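Long-range contacts in CD180 antigen (Mus musculus, PDB 3T6Q), which may cooperate with MD-1 and TLR4 in the innate immune response of B cells to bacterial lipopolysaccharide, leading to NF-kappa-B activation: residues N14-C19 and C37-F42; L22-I27 and S41-P46; L62-C67 and D84-T89; D75-Q80 and T99-P104. All coordinates share one frame; numbering follows the deposited sequence.

Contact 1. Residues N14-C19 and C37-F42; sequences NKTYNC and CLEFSF. With NAG (2-acetamido-2-deoxy-beta-D-glucopyranose), chain P.
Four backbone hydrogen bonds tie K15, Y17 and C19 to C37 and E39. C37 N donates to K15 O, Y17 N to C37 O, E39 N to Y17 O and C19 N to E39 O; the third, with E39 N and Y17 O 3.0 Å apart, is almost straight at 177°. A CA-H contact from T16 CA to C37 O (3.3 Å) supplements them. The bonding is that of parallel strands, and it begins the leucine-rich-repeat solenoid: strand 16-18, in the LRRNT region, lies beside strand 37-39 of the first repeat, with strand 9-12 antiparallel on its other flank.

Apolar contacts form around L38 and, past the strand ends, between C19 and F40. With SG anti to its own carbonyl carbon (chi1 -40°), C19 places that sulfur, bonded to C8 in a disulfide, 3.7 Å from L38 CD1. C19 CB approaches F40 CD2 obliquely at 3.7 Å.

N18 and E39 bring polar groups together on one face. N18 ND2 is 2.6 Å from E39 OE1, the two side chains crossing at about a right angle with their planes 70° apart, while N18 OD1 accepts from E20 N. On the other face, Y17 OH accepts from N14 N (3.0 Å) and is also hydrogen-bonded to E10. N14 ND2 carries an N-acetylglucosamine through a 1.4 Å bond to its C1.

Contact 2. Residues L22-I27 and S41-P46; sequences LGLNEI and SFNVLP
The side chain of N43 points toward the backbone of L22, G23 and L24. Its CB lies 3.4 Å from L24 O. With CG anti to the carbonyl carbon (chi1 -71°), that next atom stands 3.7 Å from L24 N, and the side chain runs alongside that of L24, both pointing the same way. At the tip, the atom modelled as ND2 faces three backbone nitrogens: L24 N at 2.9 Å, G23 N at 3.0 Å and L22 N at 3.1 Å. Three N-H groups around one amide nitrogen suggest that the oxygen and nitrogen of N43 are interchanged as modelled; an oxygen there could accept from them.

Next to it, V44 N donates to L24 O (2.8 Å), the one backbone hydrogen bond between 22-27 and 41-46. N25 CA makes a CA-H contact with V44 O at 3.2 Å. Farther on, L45 CD2 rests against N25 O at 3.4 Å.

N43 occupies the asparagine position of the LxxLxLxxNxL consensus in LRR 1, so the contact joins the LRRNT cap to the first repeat. The cap loop 22-27 precedes strand 37-39, which loop 41-46 follows; F42 and L45 bond onward to T65 and C67, beyond strand 61-63.

Contact 3. Residues L62-C67 and D84-T89; sequences LDLTRC and DTLVLT
The carboxylate of D63 meets V87 through one oxygen: OD1 lies 3.3 Å from V87 CB, the valine standing to one side of the carboxylate plane. On the other side of that plane, T65 N donates to OD1 from the anti side, 33° out of plane, closing an Asx turn. T65 OG1 takes the syn lone pair of the same oxygen in a short bond of 2.5 Å. Both donors grip OD1 and so restrain the rotation of the carboxylate; CG, anti to the backbone N (chi1 -174°), lies 3.8 Å from V87 CB. OD2 forms a salt bridge with a basic side chain of another protein chain. T65 OG1 also touches V87 CG1 at 3.2 Å.

Leucines pair beneath, side by side and pointing the same way. L62 CD2 is 4.0 Å from L86 CD1, and L64 CD1 is 3.8 Å from L88 CD2.

The backbones run only 5° apart. L62 N donates to T85 O, V87 N to L62 O and L64 N to V87 O (2.8 Å); past the strands, R66 N still reaches T89 O at 2.9 Å. N91 ND2 bonds to both L64 O and L88 O, and its OD1 to C67 N, so a single asparagine bridges two turns of chain. Parallel strands with leucines turned inward and an asparagine bonded to the loop backbone of both repeats are the signature of consecutive leucine-rich repeats, here LRR 2 and LRR 3.

Contact 4. Residues D75-Q80 and T99-P104; sequences DTFQSQ and TALSGP. With NAG (2-acetamido-2-deoxy-beta-D-glucopyranose), chain R.
Two overlapping type I turns, D75-Q78 and F77-Q80, lie against a third, T99-S102, and are joined to it by F77 N donating to A100 O (3.2 Å) in the carbonyl plane. D75 N donates to T99 OG1 at 3.0 Å and weakly to T99 O. Without a side chain at G103, F77 O can close on G103 CA to 3.2 Å as a CA-H contact.

Among the side chains, F77 is central. T76 CG2 sits 3.7 Å above the centre of one ring face, A100 O is at the ring edge, and L101 CD2 touches F77 CD1 at 3.9 Å. F77 CB presses on P104 CD at 3.7 Å. D75 OD1 is 3.1 Å from S102 OG, and a water links D75 OD2 to T99 OG1. The CB of Q78 points away from 99-104; CG lies between the backbone N and the carbonyl carbon (chi1 62°), and the extended chain lets NE2 donate to O7 of the N-acetylglucosamine of the N50 glycan (2.9 Å).

The two loops belong to LRR 2 and LRR 3, on the side of the solenoid away from its inner strands. F77 lies in the interior against I72 and L86 of strand 85-87, its ring nearly parallel to that of F53.

Contacts 1 and 3 are buried pairings of parallel strands and reach the same sheet, for strands 37-39 and 61-63 are neighbours; F40 N probably bonds to D63 O between them. Contacts 2 and 4 join loops instead. Contact 2, which shares S41 and F42 with contact 1, is only partly buried and has one backbone hydrogen bond and an asparagine amide set among backbone N-H groups, whereas contact 4 is buried around a phenylalanine and reaches a glycan at its margin. Contacts 3 and 4 hold the same two repeats from different sides, their leucines and F77 meeting in one interior. Regular backbone bonding dominates at the strands; turns, side-chain hydroxyls and aromatic packing replace it in contact 4.

Contact 1. Residues N14-C19 and C37-F42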
loop_
_atom_site.group_PDB
_atom_site.type_symbol
_atom_site.label_atom_id
_atom_site.label_comp_id
_atom_site.label_asym_id
_atom_site.label_seq_id
_atom_site.Cartn_x
_atom_site.Cartn_y
_atom_site.Cartn_z
ATOM N N ASN A 14 -21.235 31.970 -4.063
ATOM C CA ASN A 14 -22.220 30.976 -4.521
ATOM C C ASN A 14 -21.679 29.812 -5.366
ATOM O O ASN A 14 -22.446 28.927 -5.749
ATOM C CB ASN A 14 -23.382 31.650 -5.268
ATOM C CG ASN A 14 -24.212 32.546 -4.375
ATOM O OD1 ASN A 14 -24.449 32.228 -3.208
ATOM N ND2 ASN A 14 -24.668 33.680 -4.927
ATOM N N LYS A 15 -20.376 29.810 -5.647
ATOM C CA LYS A 15 -19.829 28.882 -6.626
ATOM C C LYS A 15 -18.701 27.975 -6.112
ATOM O O LYS A 15 -18.717 26.764 -6.375
ATOM C CB LYS A 15 -19.348 29.658 -7.858
ATOM C CG LYS A 15 -18.916 28.765 -9.006
ATOM C CD LYS A 15 -18.515 29.586 -10.220
ATOM C CE LYS A 15 -17.757 28.737 -11.225
ATOM N NZ LYS A 15 -17.346 29.549 -12.403
ATOM N N THR A 16 -17.738 28.557 -5.397
ATOM C CA THR A 16 -16.482 27.842 -5.053
ATOM C C THR A 16 -16.099 28.034 -3.620
ATOM O O THR A 16 -15.892 29.153 -3.181
ATOM C CB THR A 16 -15.321 28.322 -5.921
ATOM O OG1 THR A 16 -15.637 28.034 -7.277
ATOM C CG2 THR A 16 -13.996 27.605 -5.557
ATOM N N TYR A 17 -15.994 26.925 -2.889
ATOM C CA TYR A 17 -15.716 26.968 -1.462
ATOM C C TYR A 17 -14.536 26.062 -1.132
ATOM O O TYR A 17 -14.452 24.924 -1.635
ATOM C CB TYR A 17 -16.971 26.622 -0.639
ATOM C CG TYR A 17 -18.007 27.723 -0.769
ATOM C CD1 TYR A 17 -18.025 28.808 0.119
ATOM C CD2 TYR A 17 -18.916 27.716 -1.836
ATOM C CE1 TYR A 17 -18.947 29.836 -0.036
ATOM C CE2 TYR A 17 -19.836 28.735 -1.997
ATOM C CZ TYR A 17 -19.844 29.789 -1.101
ATOM O OH TYR A 17 -20.753 30.800 -1.290
ATOM N N ASN A 18 -13.609 26.620 -0.354
ATOM C CA ASN A 18 -12.497 25.856 0.193
ATOM C C ASN A 18 -12.698 25.592 1.682
ATOM O O ASN A 18 -12.583 26.497 2.504
ATOM C CB ASN A 18 -11.186 26.606 -0.031
ATOM C CG ASN A 18 -9.980 25.787 0.361
ATOM O OD1 ASN A 18 -9.960 25.138 1.406
ATOM N ND2 ASN A 18 -8.986 25.775 -0.495
ATOM N N CYS A 19 -13.007 24.344 2.018
ATOM C CA CYS A 19 -13.191 23.916 3.401
ATOM C C CYS A 19 -12.048 23.015 3.879
ATOM O O CYS A 19 -12.237 22.221 4.811
ATOM C CB CYS A 19 -14.484 23.129 3.527
ATOM S SG CYS A 19 -15.838 23.823 2.564
ATOM N N CYS A 37 -17.896 24.024 -7.102
ATOM C CA CYS A 37 -16.513 23.558 -6.870
ATOM C C CYS A 37 -16.203 23.531 -5.380
ATOM O O CYS A 37 -16.063 24.578 -4.754
ATOM C CB CYS A 37 -15.498 24.428 -7.627
ATOM S SG CYS A 37 -15.819 24.601 -9.401
ATOM N N LEU A 38 -16.103 22.317 -4.829
ATOM C CA LEU A 38 -15.918 22.097 -3.401
ATOM C C LEU A 38 -14.551 21.421 -3.124
ATOM O O LEU A 38 -14.305 20.286 -3.549
ATOM C CB LEU A 38 -17.063 21.232 -2.838
ATOM C CG LEU A 38 -17.057 21.195 -1.287
ATOM C CD1 LEU A 38 -17.077 22.595 -0.692
ATOM C CD2 LEU A 38 -18.167 20.337 -0.703
ATOM N N GLU A 39 -13.691 22.140 -2.416
ATOM C CA GLU A 39 -12.350 21.641 -2.029
ATOM C C GLU A 39 -12.511 21.240 -0.594
ATOM O O GLU A 39 -12.579 22.089 0.308
ATOM C CB GLU A 39 -11.347 22.798 -2.173
ATOM C CG GLU A 39 -11.528 23.495 -3.521
ATOM C CD GLU A 39 -10.579 24.652 -3.755
ATOM O OE1 GLU A 39 -9.886 25.073 -2.812
ATOM O OE2 GLU A 39 -10.530 25.147 -4.898
ATOM N N PHE A 40 -12.613 19.943 -0.367
ATOM C CA PHE A 40 -12.938 19.459 0.958
ATOM C C PHE A 40 -11.800 18.602 1.559
ATOM O O PHE A 40 -12.047 17.803 2.465
ATOM C CB PHE A 40 -14.258 18.651 0.861
ATOM C CG PHE A 40 -15.104 18.683 2.128
ATOM C CD1 PHE A 40 -15.171 17.580 2.971
ATOM C CD2 PHE A 40 -15.837 19.810 2.452
ATOM C CE1 PHE A 40 -15.946 17.613 4.139
ATOM C CE2 PHE A 40 -16.619 19.860 3.608
ATOM C CZ PHE A 40 -16.672 18.753 4.454
ATOM N N SER A 41 -10.578 18.756 1.046
ATOM C CA SER A 41 -9.472 17.897 1.488
ATOM C C SER A 41 -9.157 18.065 2.963
ATOM O O SER A 41 -9.369 19.131 3.540
ATOM C CB SER A 41 -8.207 18.125 0.678
ATOM O OG SER A 41 -7.789 19.472 0.743
ATOM N N PHE A 42 -8.632 16.996 3.545
ATOM C CA PHE A 42 -8.120 16.996 4.919
ATOM C C PHE A 42 -9.219 17.223 5.956
ATOM O O PHE A 42 -8.987 17.869 6.980
ATOM C CB PHE A 42 -6.966 17.988 5.109
ATOM C CG PHE A 42 -5.739 17.678 4.253
ATOM C CD1 PHE A 42 -5.498 18.382 3.089
ATOM C CD2 PHE A 42 -4.827 16.690 4.639
ATOM C CE1 PHE A 42 -4.375 18.122 2.303
ATOM C CE2 PHE A 42 -3.687 16.436 3.870
ATOM C CZ PHE A 42 -3.476 17.130 2.693
HETATM C C1 NAG P . -25.477 34.650 -4.218
HETATM C C2 NAG P . -25.702 35.769 -5.244
HETATM C C3 NAG P . -26.807 36.725 -4.813
HETATM C C4 NAG P . -28.051 35.999 -4.323
HETATM C C5 NAG P . -27.700 34.905 -3.316
HETATM C C6 NAG P . -28.919 34.039 -3.017
HETATM C C7 NAG P . -23.841 36.584 -6.613
HETATM C C8 NAG P . -22.629 37.474 -6.679
HETATM N N2 NAG P . -24.509 36.567 -5.458
HETATM O O3 NAG P . -27.158 37.543 -5.907
HETATM O O4 NAG P . -28.885 36.961 -3.721
HETATM O O5 NAG P . -26.702 34.048 -3.833
HETATM O O6 NAG P . -29.170 34.072 -1.632
HETATM O O7 NAG P . -24.169 35.909 -7.589
#

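Contact 2. Residues L22-I27 and S41-P46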
loop_
_atom_site.group_PDB
_atom_site.type_symbol
_atom_site.label_atom_id
_atom_site.label_comp_id
_atom_site.label_asym_id
_atom_site.label_seq_id
_atom_site.Cartn_x
_atom_site.Cartn_y
_atom_site.Cartn_z
ATOM N N LEU A 22 -10.478 21.784 8.030
ATOM C CA LEU A 22 -11.368 22.278 9.091
ATOM C C LEU A 22 -11.894 21.207 10.053
ATOM O O LEU A 22 -12.731 21.502 10.896
ATOM C CB LEU A 22 -12.514 23.079 8.473
ATOM C CG LEU A 22 -12.040 24.407 7.845
ATOM C CD1 LEU A 22 -13.142 25.051 7.011
ATOM C CD2 LEU A 22 -11.574 25.340 8.971
ATOM N N GLY A 23 -11.401 19.976 9.932
ATOM C CA GLY A 23 -11.857 18.838 10.770
ATOM C C GLY A 23 -13.337 18.470 10.635
ATOM O O GLY A 23 -13.925 17.982 11.591
ATOM N N LEU A 24 -13.935 18.655 9.454
ATOM C CA LEU A 24 -15.389 18.506 9.287
ATOM C C LEU A 24 -15.831 17.065 9.088
ATOM O O LEU A 24 -15.152 16.305 8.407
ATOM C CB LEU A 24 -15.910 19.367 8.133
ATOM C CG LEU A 24 -15.593 20.871 8.108
ATOM C CD1 LEU A 24 -15.976 21.451 6.757
ATOM C CD2 LEU A 24 -16.323 21.595 9.226
ATOM N N ASN A 25 -16.963 16.712 9.710
ATOM C CA ASN A 25 -17.574 15.381 9.660
ATOM C C ASN A 25 -18.794 15.340 8.763
ATOM O O ASN A 25 -19.371 14.282 8.554
ATOM C CB ASN A 25 -17.991 14.909 11.053
ATOM C CG ASN A 25 -16.829 14.843 12.022
ATOM O OD1 ASN A 25 -15.788 14.272 11.720
ATOM N ND2 ASN A 25 -17.015 15.407 13.209
ATOM N N GLU A 26 -19.145 16.473 8.174
ATOM C CA GLU A 26 -20.277 16.528 7.240
ATOM C C GLU A 26 -20.150 17.804 6.438
ATOM O O GLU A 26 -19.408 18.711 6.816
ATOM C CB GLU A 26 -21.609 16.535 8.010
ATOM C CG GLU A 26 -21.752 17.723 8.949
ATOM C CD GLU A 26 -23.037 17.688 9.779
ATOM O OE1 GLU A 26 -23.578 18.778 10.075
ATOM O OE2 GLU A 26 -23.513 16.581 10.136
ATOM N N ILE A 27 -20.904 17.910 5.355
ATOM C CA ILE A 27 -20.896 19.149 4.579
ATOM C C ILE A 27 -21.597 20.251 5.372
ATOM O O ILE A 27 -22.698 20.037 5.851
ATOM C CB ILE A 27 -21.588 18.929 3.224
ATOM C CG1 ILE A 27 -20.690 18.082 2.352
ATOM C CG2 ILE A 27 -21.889 20.255 2.528
ATOM C CD1 ILE A 27 -21.446 17.431 1.234
ATOM N N SER A 41 -10.578 18.756 1.046
ATOM C CA SER A 41 -9.472 17.897 1.488
ATOM C C SER A 41 -9.157 18.065 2.963
ATOM O O SER A 41 -9.369 19.131 3.540
ATOM C CB SER A 41 -8.207 18.125 0.678
ATOM O OG SER A 41 -7.789 19.472 0.743
ATOM N N PHE A 42 -8.632 16.996 3.545
ATOM C CA PHE A 42 -8.120 16.996 4.919
ATOM C C PHE A 42 -9.219 17.223 5.956
ATOM O O PHE A 42 -8.987 17.869 6.980
ATOM C CB PHE A 42 -6.966 17.988 5.109
ATOM C CG PHE A 42 -5.739 17.678 4.253
ATOM C CD1 PHE A 42 -5.498 18.382 3.089
ATOM C CD2 PHE A 42 -4.827 16.690 4.639
ATOM C CE1 PHE A 42 -4.375 18.122 2.303
ATOM C CE2 PHE A 42 -3.687 16.436 3.870
ATOM C CZ PHE A 42 -3.476 17.130 2.693
ATOM N N ASN A 43 -10.405 16.687 5.691
ATOM C CA ASN A 43 -11.442 16.668 6.712
ATOM C C ASN A 43 -11.589 15.249 7.220
ATOM O O ASN A 43 -10.621 14.450 7.115
ATOM C CB ASN A 43 -12.741 17.302 6.184
ATOM C CG ASN A 43 -12.610 18.801 6.022
ATOM O OD1 ASN A 43 -12.671 19.344 4.895
ATOM N ND2 ASN A 43 -12.364 19.488 7.126
ATOM N N VAL A 44 -12.738 14.921 7.806
ATOM C CA VAL A 44 -12.876 13.637 8.517
ATOM C C VAL A 44 -14.225 12.988 8.237
ATOM O O VAL A 44 -15.213 13.288 8.934
ATOM C CB VAL A 44 -12.703 13.782 10.048
ATOM C CG1 VAL A 44 -12.667 12.399 10.691
ATOM C CG2 VAL A 44 -11.434 14.567 10.394
ATOM N N LEU A 45 -14.241 12.058 7.275
ATOM C CA LEU A 45 -15.464 11.419 6.775
ATOM C C LEU A 45 -15.358 9.893 6.745
ATOM O O LEU A 45 -15.222 9.294 5.683
ATOM C CB LEU A 45 -15.795 11.960 5.368
ATOM C CG LEU A 45 -15.958 13.471 5.252
ATOM C CD1 LEU A 45 -15.993 13.771 3.761
ATOM C CD2 LEU A 45 -17.215 14.030 5.932
ATOM N N PRO A 46 -15.439 9.235 7.926
ATOM C CA PRO A 46 -15.088 7.817 7.984
ATOM C C PRO A 46 -15.950 6.981 7.041
ATOM O O PRO A 46 -15.454 6.027 6.428
ATOM C CB PRO A 46 -15.334 7.472 9.482
ATOM C CG PRO A 46 -15.034 8.743 10.170
ATOM C CD PRO A 46 -15.608 9.815 9.273
#

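Contact 3. Residues L62-C67 and D84-T89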
loop_
_atom_site.group_PDB
_atom_site.type_symbol
_atom_site.label_atom_id
_atom_site.label_comp_id
_atom_site.label_asym_id
_atom_site.label_seq_id
_atom_site.Cartn_x
_atom_site.Cartn_y
_atom_site.Cartn_z
ATOM N N LEU A 62 -15.289 17.946 -7.067
ATOM C CA LEU A 62 -15.338 17.611 -5.643
ATOM C C LEU A 62 -14.010 16.942 -5.230
ATOM O O LEU A 62 -13.667 15.896 -5.731
ATOM C CB LEU A 62 -16.519 16.641 -5.392
ATOM C CG LEU A 62 -16.698 16.058 -3.967
ATOM C CD1 LEU A 62 -16.860 17.188 -2.991
ATOM C CD2 LEU A 62 -17.861 15.079 -3.946
ATOM N N ASP A 63 -13.290 17.556 -4.310
ATOM C CA ASP A 63 -12.015 17.012 -3.854
ATOM C C ASP A 63 -12.130 16.536 -2.381
ATOM O O ASP A 63 -12.263 17.349 -1.444
ATOM C CB ASP A 63 -10.963 18.110 -3.995
ATOM C CG ASP A 63 -9.511 17.641 -3.674
ATOM O OD1 ASP A 63 -9.276 16.471 -3.292
ATOM O OD2 ASP A 63 -8.611 18.491 -3.817
ATOM N N LEU A 64 -12.046 15.223 -2.215
ATOM C CA LEU A 64 -12.088 14.541 -0.920
ATOM C C LEU A 64 -10.681 13.919 -0.544
ATOM O O LEU A 64 -10.595 12.932 0.178
ATOM C CB LEU A 64 -13.160 13.459 -1.003
ATOM C CG LEU A 64 -14.592 13.986 -1.293
ATOM C CD1 LEU A 64 -15.496 12.838 -1.715
ATOM C CD2 LEU A 64 -15.158 14.746 -0.119
ATOM N N THR A 65 -9.613 14.525 -1.047
ATOM C CA THR A 65 -8.231 14.099 -0.750
ATOM C C THR A 65 -8.005 13.947 0.749
ATOM O O THR A 65 -8.311 14.859 1.520
ATOM C CB THR A 65 -7.218 15.133 -1.278
ATOM O OG1 THR A 65 -7.227 15.106 -2.699
ATOM C CG2 THR A 65 -5.772 14.844 -0.752
ATOM N N ARG A 66 -7.513 12.779 1.154
ATOM C CA ARG A 66 -7.125 12.524 2.532
ATOM C C ARG A 66 -8.209 12.981 3.561
ATOM O O ARG A 66 -7.941 13.810 4.461
ATOM C CB ARG A 66 -5.731 13.083 2.867
ATOM C CG ARG A 66 -5.229 12.581 4.244
ATOM C CD ARG A 66 -3.739 12.647 4.512
ATOM N NE ARG A 66 -3.020 11.697 3.673
ATOM C CZ ARG A 66 -2.653 10.476 4.035
ATOM N NH1 ARG A 66 -2.031 9.727 3.169
ATOM N NH2 ARG A 66 -2.935 9.997 5.240
ATOM N N CYS A 67 -9.415 12.440 3.397
ATOM C CA CYS A 67 -10.543 12.729 4.310
ATOM C C CYS A 67 -10.823 11.578 5.276
ATOM O O CYS A 67 -11.894 11.523 5.880
ATOM C CB CYS A 67 -11.827 13.055 3.508
ATOM S SG CYS A 67 -11.767 14.784 3.004
ATOM N N ASP A 84 -17.802 16.536 -12.898
ATOM C CA ASP A 84 -16.758 16.401 -13.932
ATOM C C ASP A 84 -15.469 15.731 -13.369
ATOM O O ASP A 84 -14.908 14.856 -14.012
ATOM C CB ASP A 84 -16.450 17.797 -14.490
ATOM C CG ASP A 84 -15.460 17.770 -15.654
ATOM O OD1 ASP A 84 -15.723 17.090 -16.665
ATOM O OD2 ASP A 84 -14.420 18.451 -15.576
ATOM N N THR A 85 -15.042 16.144 -12.169
ATOM C CA THR A 85 -13.780 15.655 -11.530
ATOM C C THR A 85 -14.123 15.211 -10.126
ATOM O O THR A 85 -14.798 15.936 -9.398
ATOM C CB THR A 85 -12.727 16.788 -11.474
ATOM O OG1 THR A 85 -12.372 17.113 -12.818
ATOM C CG2 THR A 85 -11.403 16.373 -10.714
ATOM N N LEU A 86 -13.707 14.006 -9.768
ATOM C CA LEU A 86 -13.859 13.570 -8.377
ATOM C C LEU A 86 -12.466 13.115 -7.865
ATOM O O LEU A 86 -11.805 12.339 -8.534
ATOM C CB LEU A 86 -14.826 12.397 -8.361
ATOM C CG LEU A 86 -14.992 11.664 -6.997
ATOM C CD1 LEU A 86 -15.476 12.640 -5.955
ATOM C CD2 LEU A 86 -15.884 10.443 -7.189
ATOM N N VAL A 87 -12.019 13.652 -6.732
ATOM C CA VAL A 87 -10.674 13.297 -6.221
ATOM C C VAL A 87 -10.835 12.521 -4.903
ATOM O O VAL A 87 -11.290 13.092 -3.917
ATOM C CB VAL A 87 -9.857 14.552 -5.940
ATOM C CG1 VAL A 87 -8.397 14.207 -5.579
ATOM C CG2 VAL A 87 -9.856 15.517 -7.149
ATOM N N LEU A 88 -10.498 11.235 -4.906
ATOM C CA LEU A 88 -10.593 10.390 -3.681
ATOM C C LEU A 88 -9.210 9.947 -3.198
ATOM O O LEU A 88 -9.062 8.973 -2.448
ATOM C CB LEU A 88 -11.482 9.155 -3.951
ATOM C CG LEU A 88 -12.983 9.562 -3.868
ATOM C CD1 LEU A 88 -13.781 8.509 -4.629
ATOM C CD2 LEU A 88 -13.478 9.706 -2.413
ATOM N N THR A 89 -8.204 10.635 -3.700
ATOM C CA THR A 89 -6.810 10.335 -3.406
ATOM C C THR A 89 -6.532 10.265 -1.892
ATOM O O THR A 89 -7.022 11.101 -1.142
ATOM C CB THR A 89 -5.942 11.416 -4.058
ATOM O OG1 THR A 89 -6.043 11.226 -5.483
ATOM C CG2 THR A 89 -4.435 11.253 -3.629
#

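Contact 4. Residues D75-Q80 and T99-P104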
loop_
_atom_site.group_PDB
_atom_site.type_symbol
_atom_site.label_atom_id
_atom_site.label_comp_id
_atom_site.label_asym_id
_atom_site.label_seq_id
_atom_site.Cartn_x
_atom_site.Cartn_y
_atom_site.Cartn_z
ATOM N N ASP A 75 -25.115 4.563 -3.703
ATOM C CA ASP A 75 -25.591 5.898 -4.071
ATOM C C ASP A 75 -24.950 7.085 -3.354
ATOM O O ASP A 75 -25.584 8.133 -3.200
ATOM C CB ASP A 75 -27.128 5.954 -3.875
ATOM C CG ASP A 75 -27.855 4.879 -4.681
ATOM O OD1 ASP A 75 -27.618 4.798 -5.904
ATOM O OD2 ASP A 75 -28.652 4.102 -4.100
ATOM N N THR A 76 -23.674 6.967 -2.944
ATOM C CA THR A 76 -23.006 8.104 -2.305
ATOM C C THR A 76 -23.074 9.423 -3.152
ATOM O O THR A 76 -23.213 10.557 -2.608
ATOM C CB THR A 76 -21.520 7.751 -1.979
ATOM O OG1 THR A 76 -21.483 6.745 -0.942
ATOM C CG2 THR A 76 -20.782 8.973 -1.512
ATOM N N PHE A 77 -22.940 9.267 -4.461
ATOM C CA PHE A 77 -22.836 10.433 -5.387
ATOM C C PHE A 77 -24.105 10.590 -6.215
ATOM O O PHE A 77 -24.078 11.092 -7.356
ATOM C CB PHE A 77 -21.588 10.282 -6.269
ATOM C CG PHE A 77 -20.321 10.286 -5.457
ATOM C CD1 PHE A 77 -19.597 9.117 -5.272
ATOM C CD2 PHE A 77 -19.915 11.453 -4.797
ATOM C CE1 PHE A 77 -18.448 9.122 -4.469
ATOM C CE2 PHE A 77 -18.759 11.463 -4.009
ATOM C CZ PHE A 77 -18.040 10.295 -3.845
ATOM N N GLN A 78 -25.229 10.165 -5.626
ATOM C CA GLN A 78 -26.501 10.078 -6.383
ATOM C C GLN A 78 -26.929 11.395 -6.980
ATOM O O GLN A 78 -27.519 11.382 -8.042
ATOM C CB GLN A 78 -27.664 9.493 -5.526
ATOM C CG GLN A 78 -28.024 10.334 -4.319
ATOM C CD GLN A 78 -29.086 9.677 -3.452
ATOM O OE1 GLN A 78 -29.485 8.539 -3.698
ATOM N NE2 GLN A 78 -29.536 10.393 -2.434
ATOM N N SER A 79 -26.655 12.529 -6.316
ATOM C CA SER A 79 -27.151 13.818 -6.818
ATOM C C SER A 79 -26.153 14.594 -7.670
ATOM O O SER A 79 -26.437 15.740 -8.077
ATOM C CB SER A 79 -27.601 14.736 -5.683
ATOM O OG SER A 79 -28.609 14.149 -4.876
ATOM N N GLN A 80 -24.974 14.004 -7.906
ATOM C CA GLN A 80 -23.860 14.702 -8.590
ATOM C C GLN A 80 -23.895 14.378 -10.098
ATOM O O GLN A 80 -22.924 13.897 -10.681
ATOM C CB GLN A 80 -22.506 14.283 -7.950
ATOM C CG GLN A 80 -22.147 15.094 -6.715
ATOM C CD GLN A 80 -23.045 14.763 -5.535
ATOM O OE1 GLN A 80 -23.028 13.626 -5.038
ATOM N NE2 GLN A 80 -23.796 15.740 -5.061
ATOM N N THR A 99 -23.170 0.827 -6.705
ATOM C CA THR A 99 -23.933 2.023 -7.122
ATOM C C THR A 99 -23.360 3.365 -6.621
ATOM O O THR A 99 -24.009 4.415 -6.734
ATOM C CB THR A 99 -25.427 1.922 -6.692
ATOM O OG1 THR A 99 -25.537 2.032 -5.262
ATOM C CG2 THR A 99 -26.025 0.621 -7.132
ATOM N N ALA A 100 -22.152 3.344 -6.047
ATOM C CA ALA A 100 -21.596 4.556 -5.458
ATOM C C ALA A 100 -21.500 5.662 -6.497
ATOM O O ALA A 100 -21.800 6.834 -6.200
ATOM C CB ALA A 100 -20.215 4.282 -4.848
ATOM N N LEU A 101 -21.140 5.285 -7.731
ATOM C CA LEU A 101 -20.997 6.270 -8.820
ATOM C C LEU A 101 -22.173 6.278 -9.819
ATOM O O LEU A 101 -21.982 6.592 -10.999
ATOM C CB LEU A 101 -19.681 6.005 -9.579
ATOM C CG LEU A 101 -18.371 6.301 -8.836
ATOM C CD1 LEU A 101 -17.188 5.704 -9.601
ATOM C CD2 LEU A 101 -18.234 7.814 -8.695
ATOM N N SER A 102 -23.382 5.970 -9.347
ATOM C CA SER A 102 -24.577 5.948 -10.212
ATOM C C SER A 102 -24.950 7.355 -10.679
ATOM O O SER A 102 -25.392 7.540 -11.797
ATOM C CB SER A 102 -25.765 5.278 -9.486
ATOM O OG SER A 102 -26.194 6.086 -8.364
ATOM N N GLY A 103 -24.760 8.336 -9.805
ATOM C CA GLY A 103 -25.075 9.729 -10.062
ATOM C C GLY A 103 -24.264 10.397 -11.177
ATOM O O GLY A 103 -24.842 10.928 -12.140
ATOM N N PRO A 104 -22.925 10.388 -11.066
ATOM C CA PRO A 104 -22.089 11.131 -12.041
ATOM C C PRO A 104 -21.792 10.402 -13.362
ATOM O O PRO A 104 -20.634 10.009 -13.642
ATOM C CB PRO A 104 -20.796 11.402 -11.266
ATOM C CG PRO A 104 -20.770 10.409 -10.152
ATOM C CD PRO A 104 -22.154 9.910 -9.899
HETATM C C1 NAG R . -30.704 7.057 1.913
HETATM C C2 NAG R . -32.018 7.837 1.730
HETATM C C3 NAG R . -33.089 7.323 2.718
HETATM C C4 NAG R . -33.136 5.792 2.854
HETATM C C5 NAG R . -31.717 5.310 3.130
HETATM C C6 NAG R . -31.560 3.819 3.396
HETATM C C7 NAG R . -31.540 10.046 0.707
HETATM C C8 NAG R . -31.323 11.513 0.887
HETATM N N2 NAG R . -31.803 9.286 1.795
HETATM O O3 NAG R . -34.348 7.722 2.249
HETATM O O4 NAG R . -34.042 5.412 3.876
HETATM O O5 NAG R . -30.951 5.654 1.999
HETATM O O6 NAG R . -31.817 3.126 2.209
HETATM O O7 NAG R . -31.474 9.612 -0.446
HETATM O O HOH W 1 -28.499 1.354 -4.656
#